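Local atomic coordinates of putative peptidase (Clostridium acetobutylicum, PDB entry 3K9T), a protein that binds one zinc ion per subunit and probably serves the biosynthesis of modified polysaccharides, without the peptidase activity its aminopeptidase-like fold might suggest. Residues Leu167-Tyr172 with Ser231-Ser236; Leu183-Thr188 with Arg221-Pro226; Lys74-Arg79 with Val156-Ser161. One frame throughout, in Å; residues are numbered along the deposited sequence.

Contact 1. Residues Leu167-Tyr172 with Ser231-Ser236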
loop_
_atom_site.group_PDB
_atom_site.type_symbol
_atom_site.label_atom_id
_atom_site.label_comp_id
_atom_site.label_asym_id
_atom_site.label_seq_id
_atom_site.Cartn_x
_atom_site.Cartn_y
_atom_site.Cartn_z
ATOM N N LEU A 167 -34.496 24.150 23.777
ATOM C CA LEU A 167 -33.089 23.837 23.609
ATOM C C LEU A 167 -32.420 24.949 22.806
ATOM O O LEU A 167 -32.846 25.255 21.687
ATOM C CB LEU A 167 -32.924 22.483 22.885
ATOM C CG LEU A 167 -31.506 21.983 22.549
ATOM C CD1 LEU A 167 -31.426 20.464 22.642
ATOM C CD2 LEU A 167 -31.074 22.458 21.213
ATOM N N THR A 168 -31.381 25.533 23.399
ATOM C CA THR A 168 -30.630 26.627 22.797
ATOM C C THR A 168 -29.492 26.138 21.926
ATOM O O THR A 168 -28.741 25.241 22.347
ATOM C CB THR A 168 -29.983 27.526 23.878
ATOM O OG1 THR A 168 -30.968 27.864 24.868
ATOM C CG2 THR A 168 -29.390 28.812 23.225
ATOM N N TYR A 169 -29.391 26.693 20.718
ATOM C CA TYR A 169 -28.148 26.576 19.942
ATOM C C TYR A 169 -27.834 27.901 19.264
ATOM O O TYR A 169 -28.744 28.666 18.938
ATOM C CB TYR A 169 -28.112 25.397 18.954
ATOM C CG TYR A 169 -28.981 25.497 17.715
ATOM C CD1 TYR A 169 -28.538 26.133 16.593
ATOM C CD2 TYR A 169 -30.199 24.894 17.659
ATOM C CE1 TYR A 169 -29.283 26.182 15.473
ATOM C CE2 TYR A 169 -30.965 24.940 16.522
ATOM C CZ TYR A 169 -30.507 25.580 15.439
ATOM O OH TYR A 169 -31.298 25.656 14.308
ATOM N N GLY A 170 -26.543 28.175 19.094
ATOM C CA GLY A 170 -26.076 29.397 18.440
ATOM C C GLY A 170 -25.384 29.134 17.106
ATOM O O GLY A 170 -24.759 28.100 16.907
ATOM N N GLU A 171 -25.437 30.110 16.217
ATOM C CA GLU A 171 -24.920 29.931 14.872
ATOM C C GLU A 171 -24.421 31.256 14.281
ATOM O O GLU A 171 -25.067 32.306 14.425
ATOM C CB GLU A 171 -26.052 29.361 14.031
ATOM C CG GLU A 171 -25.765 29.056 12.608
ATOM C CD GLU A 171 -26.966 28.359 11.931
ATOM O OE1 GLU A 171 -28.012 28.147 12.587
ATOM O OE2 GLU A 171 -26.853 27.971 10.755
ATOM N N TYR A 172 -23.266 31.208 13.624
ATOM C CA TYR A 172 -22.715 32.381 12.954
ATOM C C TYR A 172 -22.291 31.973 11.549
ATOM O O TYR A 172 -21.632 30.944 11.373
ATOM C CB TYR A 172 -21.534 32.930 13.730
ATOM C CG TYR A 172 -20.843 34.097 13.067
ATOM C CD1 TYR A 172 -21.568 35.181 12.570
ATOM C CD2 TYR A 172 -19.453 34.138 12.974
ATOM C CE1 TYR A 172 -20.926 36.235 11.975
ATOM C CE2 TYR A 172 -18.804 35.202 12.388
ATOM C CZ TYR A 172 -19.542 36.242 11.894
ATOM O OH TYR A 172 -18.882 37.286 11.320
ATOM N N SER A 231 -26.464 18.879 17.429
ATOM C CA SER A 231 -26.142 18.619 16.013
ATOM C C SER A 231 -27.286 17.949 15.258
ATOM O O SER A 231 -27.561 18.296 14.101
ATOM C CB SER A 231 -24.842 17.825 15.866
ATOM O OG SER A 231 -24.899 16.559 16.482
ATOM N N ILE A 232 -27.972 17.010 15.911
ATOM C CA ILE A 232 -29.155 16.354 15.300
ATOM C C ILE A 232 -30.241 17.410 15.056
ATOM O O ILE A 232 -30.778 17.502 13.965
ATOM C CB ILE A 232 -29.695 15.179 16.163
ATOM C CG1 ILE A 232 -28.622 14.085 16.302
ATOM C CG2 ILE A 232 -30.970 14.566 15.525
ATOM C CD1 ILE A 232 -28.975 12.971 17.294
ATOM N N THR A 233 -30.510 18.248 16.060
ATOM C CA THR A 233 -31.457 19.343 15.897
ATOM C C THR A 233 -31.093 20.274 14.744
ATOM O O THR A 233 -31.960 20.645 13.936
ATOM C CB THR A 233 -31.587 20.155 17.176
ATOM O OG1 THR A 233 -32.027 19.279 18.224
ATOM C CG2 THR A 233 -32.584 21.338 16.990
ATOM N N TRP A 234 -29.817 20.634 14.653
ATOM C CA TRP A 234 -29.394 21.531 13.610
ATOM C C TRP A 234 -29.565 20.894 12.242
ATOM O O TRP A 234 -30.098 21.526 11.330
ATOM C CB TRP A 234 -27.957 21.988 13.807
ATOM C CG TRP A 234 -27.565 22.978 12.780
ATOM C CD1 TRP A 234 -27.796 24.338 12.800
ATOM C CD2 TRP A 234 -26.924 22.698 11.554
ATOM N NE1 TRP A 234 -27.315 24.916 11.655
ATOM C CE2 TRP A 234 -26.789 23.933 10.859
ATOM C CE3 TRP A 234 -26.472 21.522 10.949
ATOM C CZ2 TRP A 234 -26.196 24.021 9.602
ATOM C CZ3 TRP A 234 -25.874 21.610 9.695
ATOM C CH2 TRP A 234 -25.741 22.856 9.040
ATOM N N LEU A 235 -29.109 19.646 12.102
ATOM C CA LEU A 235 -29.237 18.918 10.828
ATOM C C LEU A 235 -30.723 18.803 10.436
ATOM O O LEU A 235 -31.077 18.956 9.268
ATOM C CB LEU A 235 -28.548 17.537 10.891
ATOM C CG LEU A 235 -27.023 17.563 10.866
ATOM C CD1 LEU A 235 -26.375 16.226 11.226
ATOM C CD2 LEU A 235 -26.546 18.043 9.500
ATOM N N SER A 236 -31.593 18.593 11.420
ATOM C CA SER A 236 -33.019 18.402 11.125
ATOM C C SER A 236 -33.630 19.709 10.631
ATOM O O SER A 236 -34.642 19.707 9.968
ATOM C CB SER A 236 -33.810 17.857 12.346
ATOM O OG SER A 236 -34.079 18.857 13.327
#

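Contact 2. Residues Leu183-Thr188 with Arg221-Pro226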
loop_
_atom_site.group_PDB
_atom_site.type_symbol
_atom_site.label_atom_id
_atom_site.label_comp_id
_atom_site.label_asym_id
_atom_site.label_seq_id
_atom_site.Cartn_x
_atom_site.Cartn_y
_atom_site.Cartn_z
ATOM N N LEU A 183 -17.730 24.003 7.566
ATOM C CA LEU A 183 -18.480 23.941 8.825
ATOM C C LEU A 183 -17.538 23.673 10.002
ATOM O O LEU A 183 -16.749 22.727 9.980
ATOM C CB LEU A 183 -19.534 22.822 8.746
ATOM C CG LEU A 183 -20.490 22.573 9.949
ATOM C CD1 LEU A 183 -21.535 23.739 10.230
ATOM C CD2 LEU A 183 -21.182 21.220 9.797
ATOM N N LEU A 184 -17.609 24.510 11.031
ATOM C CA LEU A 184 -16.782 24.330 12.207
ATOM C C LEU A 184 -17.740 24.291 13.370
ATOM O O LEU A 184 -18.432 25.263 13.609
ATOM C CB LEU A 184 -15.788 25.488 12.344
ATOM C CG LEU A 184 -14.802 25.549 11.171
ATOM C CD1 LEU A 184 -14.053 26.823 11.191
ATOM C CD2 LEU A 184 -13.832 24.390 11.258
ATOM N N THR A 185 -17.794 23.173 14.085
ATOM C CA THR A 185 -18.774 23.002 15.134
ATOM C C THR A 185 -18.089 22.759 16.463
ATOM O O THR A 185 -16.958 22.270 16.514
ATOM C CB THR A 185 -19.714 21.806 14.823
ATOM O OG1 THR A 185 -19.109 20.563 15.228
ATOM C CG2 THR A 185 -20.041 21.758 13.343
ATOM N N THR A 186 -18.772 23.098 17.545
ATOM C CA THR A 186 -18.280 22.741 18.863
ATOM C C THR A 186 -19.488 22.595 19.801
ATOM O O THR A 186 -20.569 23.140 19.513
ATOM C CB THR A 186 -17.242 23.751 19.370
ATOM O OG1 THR A 186 -16.534 23.181 20.476
ATOM C CG2 THR A 186 -17.904 25.099 19.771
ATOM N N TYR A 187 -19.310 21.886 20.923
ATOM C CA TYR A 187 -20.440 21.596 21.799
ATOM C C TYR A 187 -20.440 22.372 23.135
ATOM O O TYR A 187 -19.420 22.534 23.800
ATOM C CB TYR A 187 -20.642 20.067 21.953
ATOM C CG TYR A 187 -19.436 19.312 22.427
ATOM C CD1 TYR A 187 -19.171 19.215 23.766
ATOM C CD2 TYR A 187 -18.558 18.695 21.537
ATOM C CE1 TYR A 187 -18.090 18.554 24.232
ATOM C CE2 TYR A 187 -17.461 17.998 22.006
ATOM C CZ TYR A 187 -17.222 17.943 23.358
ATOM O OH TYR A 187 -16.119 17.283 23.895
ATOM N N THR A 188 -21.631 22.833 23.510
ATOM C CA THR A 188 -21.803 23.798 24.598
ATOM C C THR A 188 -22.423 23.259 25.893
ATOM O O THR A 188 -22.717 24.031 26.810
ATOM C CB THR A 188 -22.675 24.907 24.094
ATOM O OG1 THR A 188 -23.828 24.315 23.487
ATOM C CG2 THR A 188 -21.896 25.746 23.067
ATOM N N ARG A 221 -19.519 28.462 8.389
ATOM C CA ARG A 221 -20.574 28.397 9.378
ATOM C C ARG A 221 -20.027 27.852 10.661
ATOM O O ARG A 221 -19.327 26.846 10.668
ATOM C CB ARG A 221 -21.678 27.495 8.912
ATOM C CG ARG A 221 -22.915 27.461 9.822
ATOM C CD ARG A 221 -23.986 26.483 9.265
ATOM N NE ARG A 221 -24.312 26.820 7.880
ATOM C CZ ARG A 221 -25.088 27.844 7.506
ATOM N NH1 ARG A 221 -25.663 28.621 8.404
ATOM N NH2 ARG A 221 -25.314 28.089 6.214
ATOM N N PHE A 222 -20.371 28.501 11.769
ATOM C CA PHE A 222 -19.871 28.082 13.058
ATOM C C PHE A 222 -21.060 27.714 13.924
ATOM O O PHE A 222 -21.874 28.562 14.207
ATOM C CB PHE A 222 -19.110 29.207 13.698
ATOM C CG PHE A 222 -18.000 29.728 12.888
ATOM C CD1 PHE A 222 -18.241 30.624 11.854
ATOM C CD2 PHE A 222 -16.692 29.378 13.186
ATOM C CE1 PHE A 222 -17.188 31.148 11.086
ATOM C CE2 PHE A 222 -15.636 29.891 12.436
ATOM C CZ PHE A 222 -15.887 30.778 11.372
ATOM N N LEU A 223 -21.133 26.456 14.353
ATOM C CA LEU A 223 -22.249 25.944 15.145
ATOM C C LEU A 223 -21.820 25.729 16.585
ATOM O O LEU A 223 -20.830 25.053 16.842
ATOM C CB LEU A 223 -22.743 24.632 14.551
ATOM C CG LEU A 223 -23.951 24.039 15.242
ATOM C CD1 LEU A 223 -25.165 24.953 15.065
ATOM C CD2 LEU A 223 -24.193 22.657 14.673
ATOM N N PHE A 224 -22.552 26.349 17.512
ATOM C CA PHE A 224 -22.381 26.127 18.948
ATOM C C PHE A 224 -23.687 25.486 19.491
ATOM O O PHE A 224 -24.714 26.146 19.621
ATOM C CB PHE A 224 -22.129 27.420 19.681
ATOM C CG PHE A 224 -20.934 28.174 19.237
ATOM C CD1 PHE A 224 -20.980 28.977 18.104
ATOM C CD2 PHE A 224 -19.786 28.181 20.008
ATOM C CE1 PHE A 224 -19.866 29.740 17.730
ATOM C CE2 PHE A 224 -18.684 28.952 19.643
ATOM C CZ PHE A 224 -18.727 29.724 18.504
ATOM N N ALA A 225 -23.628 24.210 19.835
ATOM C CA ALA A 225 -24.832 23.446 20.144
ATOM C C ALA A 225 -24.484 22.348 21.129
ATOM O O ALA A 225 -23.325 21.893 21.154
ATOM C CB ALA A 225 -25.377 22.850 18.888
ATOM N N PRO A 226 -25.469 21.903 21.939
ATOM C CA PRO A 226 -25.162 20.764 22.815
ATOM C C PRO A 226 -24.755 19.558 22.008
ATOM O O PRO A 226 -25.312 19.345 20.920
ATOM C CB PRO A 226 -26.517 20.464 23.499
ATOM C CG PRO A 226 -27.565 21.129 22.654
ATOM C CD PRO A 226 -26.861 22.350 22.104
#

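Contact 3. Residues Lys74-Arg79 with Val156-Ser161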
loop_
_atom_site.group_PDB
_atom_site.type_symbol
_atom_site.label_atom_id
_atom_site.label_comp_id
_atom_site.label_asym_id
_atom_site.label_seq_id
_atom_site.Cartn_x
_atom_site.Cartn_y
_atom_site.Cartn_z
ATOM N N LYS A 74 -30.658 26.286 40.557
ATOM C CA LYS A 74 -30.334 27.439 41.402
ATOM C C LYS A 74 -29.286 27.067 42.469
ATOM O O LYS A 74 -28.317 27.782 42.700
ATOM C CB LYS A 74 -31.598 27.953 42.104
ATOM C CG LYS A 74 -32.615 28.595 41.167
ATOM C CD LYS A 74 -33.953 28.899 41.865
ATOM C CE LYS A 74 -35.105 29.003 40.837
ATOM N NZ LYS A 74 -35.418 27.704 40.126
ATOM N N ASP A 75 -29.474 25.946 43.139
ATOM C CA ASP A 75 -28.554 25.586 44.205
ATOM C C ASP A 75 -28.691 24.109 44.445
ATOM O O ASP A 75 -29.679 23.498 44.028
ATOM C CB ASP A 75 -28.918 26.371 45.483
ATOM C CG ASP A 75 -27.760 26.502 46.492
ATOM O OD1 ASP A 75 -26.620 26.095 46.220
ATOM O OD2 ASP A 75 -28.007 27.054 47.584
ATOM N N ALA A 76 -27.672 23.540 45.080
ATOM C CA ALA A 76 -27.679 22.149 45.492
ATOM C C ALA A 76 -26.680 22.014 46.626
ATOM O O ALA A 76 -25.636 22.682 46.617
ATOM C CB ALA A 76 -27.308 21.251 44.358
ATOM N N TYR A 77 -27.015 21.185 47.619
ATOM C CA TYR A 77 -26.109 20.913 48.742
ATOM C C TYR A 77 -26.552 19.730 49.600
ATOM O O TYR A 77 -27.736 19.368 49.607
ATOM C CB TYR A 77 -25.915 22.155 49.641
ATOM C CG TYR A 77 -27.193 22.845 50.108
ATOM C CD1 TYR A 77 -27.834 22.475 51.293
ATOM C CD2 TYR A 77 -27.734 23.904 49.376
ATOM C CE1 TYR A 77 -29.005 23.128 51.711
ATOM C CE2 TYR A 77 -28.875 24.555 49.788
ATOM C CZ TYR A 77 -29.511 24.168 50.954
ATOM O OH TYR A 77 -30.651 24.852 51.331
ATOM N N VAL A 78 -25.563 19.114 50.258
ATOM C CA VAL A 78 -25.766 18.127 51.306
ATOM C C VAL A 78 -25.229 18.816 52.566
ATOM O O VAL A 78 -24.071 19.230 52.626
ATOM C CB VAL A 78 -24.991 16.815 51.073
ATOM C CG1 VAL A 78 -25.102 15.912 52.308
ATOM C CG2 VAL A 78 -25.479 16.095 49.792
ATOM N N ARG A 79 -26.083 18.958 53.567
ATOM C CA ARG A 79 -25.715 19.680 54.781
ATOM C C ARG A 79 -25.800 18.747 55.981
ATOM O O ARG A 79 -26.722 17.948 56.063
ATOM C CB ARG A 79 -26.684 20.825 54.953
ATOM C CG ARG A 79 -26.283 21.832 55.969
ATOM C CD ARG A 79 -27.446 22.774 56.198
ATOM N NE ARG A 79 -27.295 24.061 55.524
ATOM C CZ ARG A 79 -28.284 24.740 54.942
ATOM N NH1 ARG A 79 -29.517 24.232 54.857
ATOM N NH2 ARG A 79 -28.025 25.920 54.380
ATOM N N VAL A 156 -30.572 17.216 52.314
ATOM C CA VAL A 156 -30.200 17.035 50.928
ATOM C C VAL A 156 -31.100 17.899 50.070
ATOM O O VAL A 156 -32.308 17.669 49.995
ATOM C CB VAL A 156 -30.356 15.574 50.513
ATOM C CG1 VAL A 156 -29.935 15.377 49.038
ATOM C CG2 VAL A 156 -29.546 14.680 51.462
ATOM N N VAL A 157 -30.494 18.889 49.423
ATOM C CA VAL A 157 -31.208 19.843 48.605
ATOM C C VAL A 157 -30.609 19.926 47.198
ATOM O O VAL A 157 -29.413 20.178 47.041
ATOM C CB VAL A 157 -31.132 21.269 49.229
ATOM C CG1 VAL A 157 -31.764 22.283 48.300
ATOM C CG2 VAL A 157 -31.788 21.304 50.585
ATOM N N ILE A 158 -31.439 19.660 46.196
ATOM C CA ILE A 158 -31.139 19.998 44.812
ATOM C C ILE A 158 -32.314 20.867 44.345
ATOM O O ILE A 158 -33.405 20.352 44.082
ATOM C CB ILE A 158 -31.013 18.778 43.863
ATOM C CG1 ILE A 158 -29.870 17.852 44.282
ATOM C CG2 ILE A 158 -30.789 19.258 42.438
ATOM C CD1 ILE A 158 -29.851 16.490 43.515
ATOM N N ASP A 159 -32.079 22.175 44.255
ATOM C CA ASP A 159 -33.084 23.142 43.830
ATOM C C ASP A 159 -32.996 23.312 42.325
ATOM O O ASP A 159 -32.353 24.243 41.826
ATOM C CB ASP A 159 -32.864 24.493 44.536
ATOM C CG ASP A 159 -33.979 25.487 44.267
ATOM O OD1 ASP A 159 -35.014 25.070 43.697
ATOM O OD2 ASP A 159 -33.808 26.679 44.621
ATOM N N SER A 160 -33.667 22.409 41.611
ATOM C CA SER A 160 -33.631 22.373 40.151
ATOM C C SER A 160 -35.030 22.364 39.574
ATOM O O SER A 160 -36.002 22.268 40.317
ATOM C CB SER A 160 -32.882 21.104 39.690
ATOM O OG SER A 160 -33.473 19.929 40.214
ATOM N N SER A 161 -35.132 22.482 38.249
ATOM C CA SER A 161 -36.413 22.312 37.559
ATOM C C SER A 161 -36.203 21.559 36.280
ATOM O O SER A 161 -35.170 21.713 35.644
ATOM C CB SER A 161 -37.091 23.652 37.235
ATOM O OG SER A 161 -36.283 24.435 36.382
HETATM O O HOH W 1 -34.290 25.720 38.721
#

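Contact 1. Residues Leu167-Tyr172 with Ser231-Ser236
The indole of Trp234 is met at its edge by two side chains of strand 167-172: Tyr169 brings CE1 to 3.6 Å from Trp234 CD1, and Glu171 sets its carboxylate beside NE1. The phenol and indole planes are turned 83° apart in an oblique aromatic contact, with 5.5 Å between the phenol and five-membered-ring centroids. Glu171 OE1 lies in the plane of both rings, at their edges. The carboxylate plane stands 71° from the indole. Trp234 NE1 gives Glu171 OE2 a weak but fairly straight hydrogen bond of 3.2 Å. The same oxygen holds a salt bridge to Arg221, which probably draws negative charge toward OE2 and helps fix the carboxylate. Trp234 has CG anti to its backbone N (chi1 -176°), and from there the indole reaches across to the strand. One residue earlier in the helix, Thr233 CG2 approaches Tyr169 CE2 obliquely at 4.0 Å, while Thr233 OG1 bonds back to the carbonyl of Ile229 in its own helix. Arg237 hydrogen-bonds the phenol oxygen of Tyr169, whose ring stacks with His54. Helix 229-237 thus packs on one face of the mixed sheet of the aminopeptidase-like domain, over strands 52-57, 166-174 and 219-225, with helix 299-302 alongside and Cys366 of a second subunit touching Ile232 and Leu235.

Contact 2. Residues Leu183-Thr188 with Arg221-Pro226
Leu184 and Phe222 lie side by side and point the same way, the leucine CD1 coming to 3.7 Å from CE2 of the ring at an oblique approach. Both have CG anti to the carbonyl carbon (chi1 -63° and -57°), which starts both side chains off the same way. Farther along the same face, Thr186 crosses Phe224 obliquely, its CG2 3.6 Å from Phe224 CD2. Thr188 comes in at about a right angle and sets its own CG2 at the edge of that ring, near its plane. The two phenylalanines pack on helix 194-211, both of them against Ile204. The arrangement is that of a beta-alpha-beta crossover: strand 181-187, helix 194-211, then strand 219-225 returning parallel beside the first in the mixed sheet. Backbone bonds alternate between the strands, from Leu184 N to Arg221 O at 2.9 Å through Leu223 N to Leu184 O at 3.0 Å and onward. At the end, Thr188 N stands above the carbonyl plane of Ala225 and bonds its O at 3.1 Å. On the other face, Leu183 CD1 lies 3.8 Å from Arg221 CD, and Thr185 CG2 meets Leu223 CB. Beyond CD the arginine leads away from Leu183, and its NE makes a salt bridge with Glu181. Tyr187 keeps only its CB near the partner strand, 3.3 Å from Ala225 O; its ring leads away to the zinc site, where the hydroxyl hydrogen-bonds the zinc ligand Asp196.

Contact 3. Residues Lys74-Arg79 with Val156-Ser161
A classic beta bulge opens this antiparallel pairing of strands 70-79 and 153-163 in the insert region: Lys74 and Asp75 both face Asp159. Asp159 is gripped by backbone bonds to each, its O accepting from Lys74 N at 2.9 Å and its N donating to Asp75 O at 2.7 Å. Beyond the bulge the pairing is regular. Tyr77 and Val157 form a hydrogen-bonded pair, with Tyr77 N to Val157 O at 2.7 Å and Val157 N to Tyr77 O at 2.8 Å. Between these pairs, Ala76 and Ile158 make a non-hydrogen-bonded pair on the opposite face of the sheet, where Ala76 CB lies 4.3 Å from Ile158 CG1. The main side-chain contact is a CH-pi interaction in which Val157 CB lies over one face of the Tyr77 ring, 3.8 Å from the centroid and 14° off the ring normal. The two side chains run side by side in the same direction. Tyr77 CG sits between its backbone N and carbonyl carbon (chi1 51°), and the ring lies against the valine, whose CG2 also comes within 3.5 Å of Tyr77 CE1. Lys85 adds a cation-pi contact to this ring. At the bulge the aliphatic part of Lys74 crosses Asp159, its CD 3.5 Å from OD2. The charged ends stay beyond salt-bridge range, although their opposite charges would still favour each other; Lys74 NZ instead donates to a water, which is weakly linked to Ser161 OG. The strands are the inner two of a four-stranded antiparallel sheet: strand 85-88 flanks 70-79, strand 103-108 flanks 153-163, and Phe139 of strand 139-140 packs against Ala76, Val78, Val156 and Ile158.

Contacts 1 and 2 belong to one sheet, their centres about 8 Å apart, since strands 166-174 and 219-225 are neighbours in it; contact 2 is nested within the chain loop that contact 1 closes. Glu171 OE2 and Arg221 NH1 join them in a 2.7 Å salt bridge, and Trp234 CZ2 packs on Arg221 CD at 3.3 Å. Of the three, contact 2 reaches the metal: the Tyr187 side chain is about 4 Å from the zinc ion held by His190, Asp196 and His325. Contact 3 stands apart in the insert, its centre about 30 Å from that of contact 1, although strand 153-163 leads directly into strand 166-174.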